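Local coordinates for universal stress protein (Burkholderia pseudomallei, PDB 4WNY) that belongs to the universal stress protein A family and probably serves in stress signalling, perhaps as a dimer joined through the last strands, at the interface of chains A and B. Sequence-based numbering; all coordinates share one arbitrary frame. Chains: chain A/B, Universal stress protein.

The interface of chains A and B. Residues chain A 6, 115, 145-148; chain B 6, 115, 146-148.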
ATOM      1  N   TYR A   6      -9.743   1.036   7.621  1.00 55.56           N
ATOM      2  CA  TYR A   6      -8.367   1.174   8.064  1.00 50.33           C
ATOM      3  C   TYR A   6      -8.295   1.244   9.582  1.00 48.15           C
ATOM      4  O   TYR A   6      -7.396   1.869  10.130  1.00 47.86           O
ATOM      5  CB  TYR A   6      -7.729   2.420   7.450  1.00 49.66           C
ATOM      6  CG  TYR A   6      -7.763   2.444   5.939  1.00 49.87           C
ATOM      7  CD1 TYR A   6      -6.921   1.629   5.195  1.00 48.01           C
ATOM      8  CD2 TYR A   6      -8.633   3.284   5.258  1.00 52.23           C
ATOM      9  CE1 TYR A   6      -6.946   1.646   3.814  1.00 49.68           C
ATOM     10  CE2 TYR A   6      -8.666   3.309   3.875  1.00 53.72           C
ATOM     11  CZ  TYR A   6      -7.819   2.489   3.160  1.00 51.89           C
ATOM     12  OH  TYR A   6      -7.844   2.507   1.783  1.00 52.45           O
ATOM     13  N   LEU A 115      -5.399  -3.989   6.700  1.00 36.62           N
ATOM     14  CA  LEU A 115      -4.256  -3.472   5.955  1.00 33.06           C
ATOM     15  C   LEU A 115      -2.946  -4.062   6.464  1.00 32.29           C
ATOM     16  O   LEU A 115      -2.737  -4.179   7.671  1.00 29.44           O
ATOM     17  CB  LEU A 115      -4.203  -1.946   6.042  1.00 30.33           C
ATOM     18  CG  LEU A 115      -2.990  -1.277   5.391  1.00 29.87           C
ATOM     19  CD1 LEU A 115      -2.986  -1.518   3.885  1.00 31.09           C
ATOM     20  CD2 LEU A 115      -2.960   0.212   5.707  1.00 27.98           C
ATOM     21  N   PRO A 145      -5.421  -5.894   1.392  1.00 49.77           N
ATOM     22  CA  PRO A 145      -4.716  -4.657   1.029  1.00 37.69           C
ATOM     23  C   PRO A 145      -3.293  -4.594   1.583  1.00 36.11           C
ATOM     24  O   PRO A 145      -3.086  -4.859   2.766  1.00 38.75           O
ATOM     25  CB  PRO A 145      -5.587  -3.566   1.656  1.00 36.33           C
ATOM     26  CG  PRO A 145      -6.945  -4.152   1.686  1.00 49.07           C
ATOM     27  CD  PRO A 145      -6.747  -5.615   1.973  1.00 49.59           C
ATOM     28  N   VAL A 146      -2.329  -4.252   0.733  1.00 36.58           N
ATOM     29  CA  VAL A 146      -0.925  -4.200   1.136  1.00 37.02           C
ATOM     30  C   VAL A 146      -0.289  -2.851   0.794  1.00 34.76           C
ATOM     31  O   VAL A 146      -0.442  -2.347  -0.318  1.00 36.03           O
ATOM     32  CB  VAL A 146      -0.104  -5.324   0.463  1.00 39.54           C
ATOM     33  CG1 VAL A 146       1.341  -5.260   0.908  1.00 38.82           C
ATOM     34  CG2 VAL A 146      -0.696  -6.691   0.775  1.00 40.32           C
ATOM     35  N   LEU A 147       0.427  -2.277   1.756  1.00 32.90           N
ATOM     36  CA  LEU A 147       1.105  -1.003   1.561  1.00 35.08           C
ATOM     37  C   LEU A 147       2.618  -1.182   1.565  1.00 34.88           C
ATOM     38  O   LEU A 147       3.203  -1.566   2.577  1.00 32.90           O
ATOM     39  CB  LEU A 147       0.692  -0.007   2.648  1.00 33.68           C
ATOM     40  CG  LEU A 147       1.353   1.373   2.615  1.00 34.57           C
ATOM     41  CD1 LEU A 147       1.157   2.036   1.261  1.00 31.25           C
ATOM     42  CD2 LEU A 147       0.832   2.261   3.739  1.00 33.09           C
ATOM     43  N   MET A 148       3.247  -0.894   0.430  1.00 38.17           N
ATOM     44  CA  MET A 148       4.691  -1.046   0.293  1.00 42.49           C
ATOM     45  C   MET A 148       5.432   0.259   0.567  1.00 41.20           C
ATOM     46  O   MET A 148       5.181   1.267  -0.093  1.00 41.49           O
ATOM     47  CB  MET A 148       5.044  -1.536  -1.111  1.00 49.83           C
ATOM     48  CG  MET A 148       4.061  -2.530  -1.712  1.00 57.28           C
ATOM     49  SD  MET A 148       4.211  -4.211  -1.080  1.00 62.82           S
ATOM     50  CE  MET A 148       3.175  -5.093  -2.250  1.00 65.35           C
TER
ATOM     51  N   TYR B   6       1.255  11.655   4.082  1.00 55.56           N
ATOM     52  CA  TYR B   6       0.096  11.192   3.340  1.00 50.33           C
ATOM     53  C   TYR B   6      -0.804  12.359   2.962  1.00 48.15           C
ATOM     54  O   TYR B   6      -2.011  12.194   2.839  1.00 47.86           O
ATOM     55  CB  TYR B   6      -0.689  10.166   4.156  1.00 49.66           C
ATOM     56  CG  TYR B   6       0.129   8.970   4.586  1.00 49.87           C
ATOM     57  CD1 TYR B   6       0.489   7.988   3.673  1.00 48.01           C
ATOM     58  CD2 TYR B   6       0.536   8.821   5.905  1.00 52.23           C
ATOM     59  CE1 TYR B   6       1.235   6.892   4.060  1.00 49.68           C
ATOM     60  CE2 TYR B   6       1.284   7.727   6.302  1.00 53.72           C
ATOM     61  CZ  TYR B   6       1.629   6.766   5.375  1.00 51.89           C
ATOM     62  OH  TYR B   6       2.372   5.673   5.760  1.00 52.45           O
ATOM     63  N   LEU B 115       2.022   9.038  -2.044  1.00 36.62           N
ATOM     64  CA  LEU B 115       1.423   7.708  -2.049  1.00 33.06           C
ATOM     65  C   LEU B 115       0.693   7.430  -3.358  1.00 32.29           C
ATOM     66  O   LEU B 115      -0.015   8.292  -3.878  1.00 29.44           O
ATOM     67  CB  LEU B 115       0.455   7.549  -0.875  1.00 30.33           C
ATOM     68  CG  LEU B 115      -0.325   6.233  -0.820  1.00 29.87           C
ATOM     69  CD1 LEU B 115       0.621   5.054  -0.625  1.00 31.09           C
ATOM     70  CD2 LEU B 115      -1.380   6.276   0.277  1.00 27.98           C
ATOM     71  N   VAL B 146       3.503   2.495  -2.353  1.00 36.58           N
ATOM     72  CA  VAL B 146       2.400   1.995  -3.170  1.00 37.02           C
ATOM     73  C   VAL B 146       1.410   1.175  -2.340  1.00 34.76           C
ATOM     74  O   VAL B 146       1.807   0.306  -1.564  1.00 36.03           O
ATOM     75  CB  VAL B 146       2.914   1.122  -4.338  1.00 39.54           C
ATOM     76  CG1 VAL B 146       1.756   0.630  -5.178  1.00 38.82           C
ATOM     77  CG2 VAL B 146       3.905   1.894  -5.198  1.00 40.32           C
ATOM     78  N   LEU B 147       0.122   1.456  -2.514  1.00 32.90           N
ATOM     79  CA  LEU B 147      -0.929   0.740  -1.804  1.00 35.08           C
ATOM     80  C   LEU B 147      -1.751  -0.115  -2.761  1.00 34.88           C
ATOM     81  O   LEU B 147      -2.428   0.407  -3.646  1.00 32.90           O
ATOM     82  CB  LEU B 147      -1.840   1.724  -1.065  1.00 33.68           C
ATOM     83  CG  LEU B 147      -3.029   1.133  -0.304  1.00 34.57           C
ATOM     84  CD1 LEU B 147      -2.569   0.075   0.686  1.00 31.25           C
ATOM     85  CD2 LEU B 147      -3.832   2.224   0.397  1.00 33.09           C
ATOM     86  N   MET B 148      -1.693  -1.429  -2.572  1.00 38.17           N
ATOM     87  CA  MET B 148      -2.413  -2.360  -3.434  1.00 42.49           C
ATOM     88  C   MET B 148      -3.772  -2.741  -2.855  1.00 41.20           C
ATOM     89  O   MET B 148      -3.851  -3.255  -1.740  1.00 41.49           O
ATOM     90  CB  MET B 148      -1.590  -3.630  -3.652  1.00 49.83           C
ATOM     91  CG  MET B 148      -0.088  -3.411  -3.766  1.00 57.28           C
ATOM     92  SD  MET B 148       0.460  -2.773  -5.361  1.00 62.82           S
ATOM     93  CE  MET B 148       2.234  -2.994  -5.208  1.00 65.35           C
TER
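With CG anti to the backbone N (chi1 178°), A:Leu147 reaches over B:Leu147 and on to B:Leu115, whose own CG is also anti to its N. The carbon distances bear this out: methyl CD1 of A:Leu147 lies 3.6 Å from methyl CD1 of B:Leu115 and 3.8 Å from the methylene CB of B:Leu147. The A:Leu147 and B:Leu115 side chains run obliquely to each other, meeting tip to tip through one branch each, and the two-fold axis repeats the contact with the chains exchanged. A:Tyr6 borders this leucine cluster more loosely, its phenol OH 4.3 Å from CD2 of B:Leu147, and B:Tyr6 does likewise.

On the opposite face of the strands, A:Met148 and B:Met148 cross at about a right angle. Each methionine side chain bends at chi2 (-77°) and then runs out extended to its thioether methyl; CE of A:Met148 lies 3.7 Å from CE of B:Met148.

Between the leucine cluster and the methionine pair runs an antiparallel ladder centred on A:Leu147 and B:Leu147. The amide N of B:Met148 donates to the carbonyl O of A:Val146 at 2.7 Å, nearly straight at the hydrogen (169°), whereas A:Val146 N to B:Met148 O is longer, 3.1 Å, and more bent. Their twins complete the ladder. Strand 146-150 of each copy thereby joins the other edge to edge, extending the sheet across the two-fold axis; in the deposited dimer this seam links the two subunits, plausibly as in the dimers typical of the family.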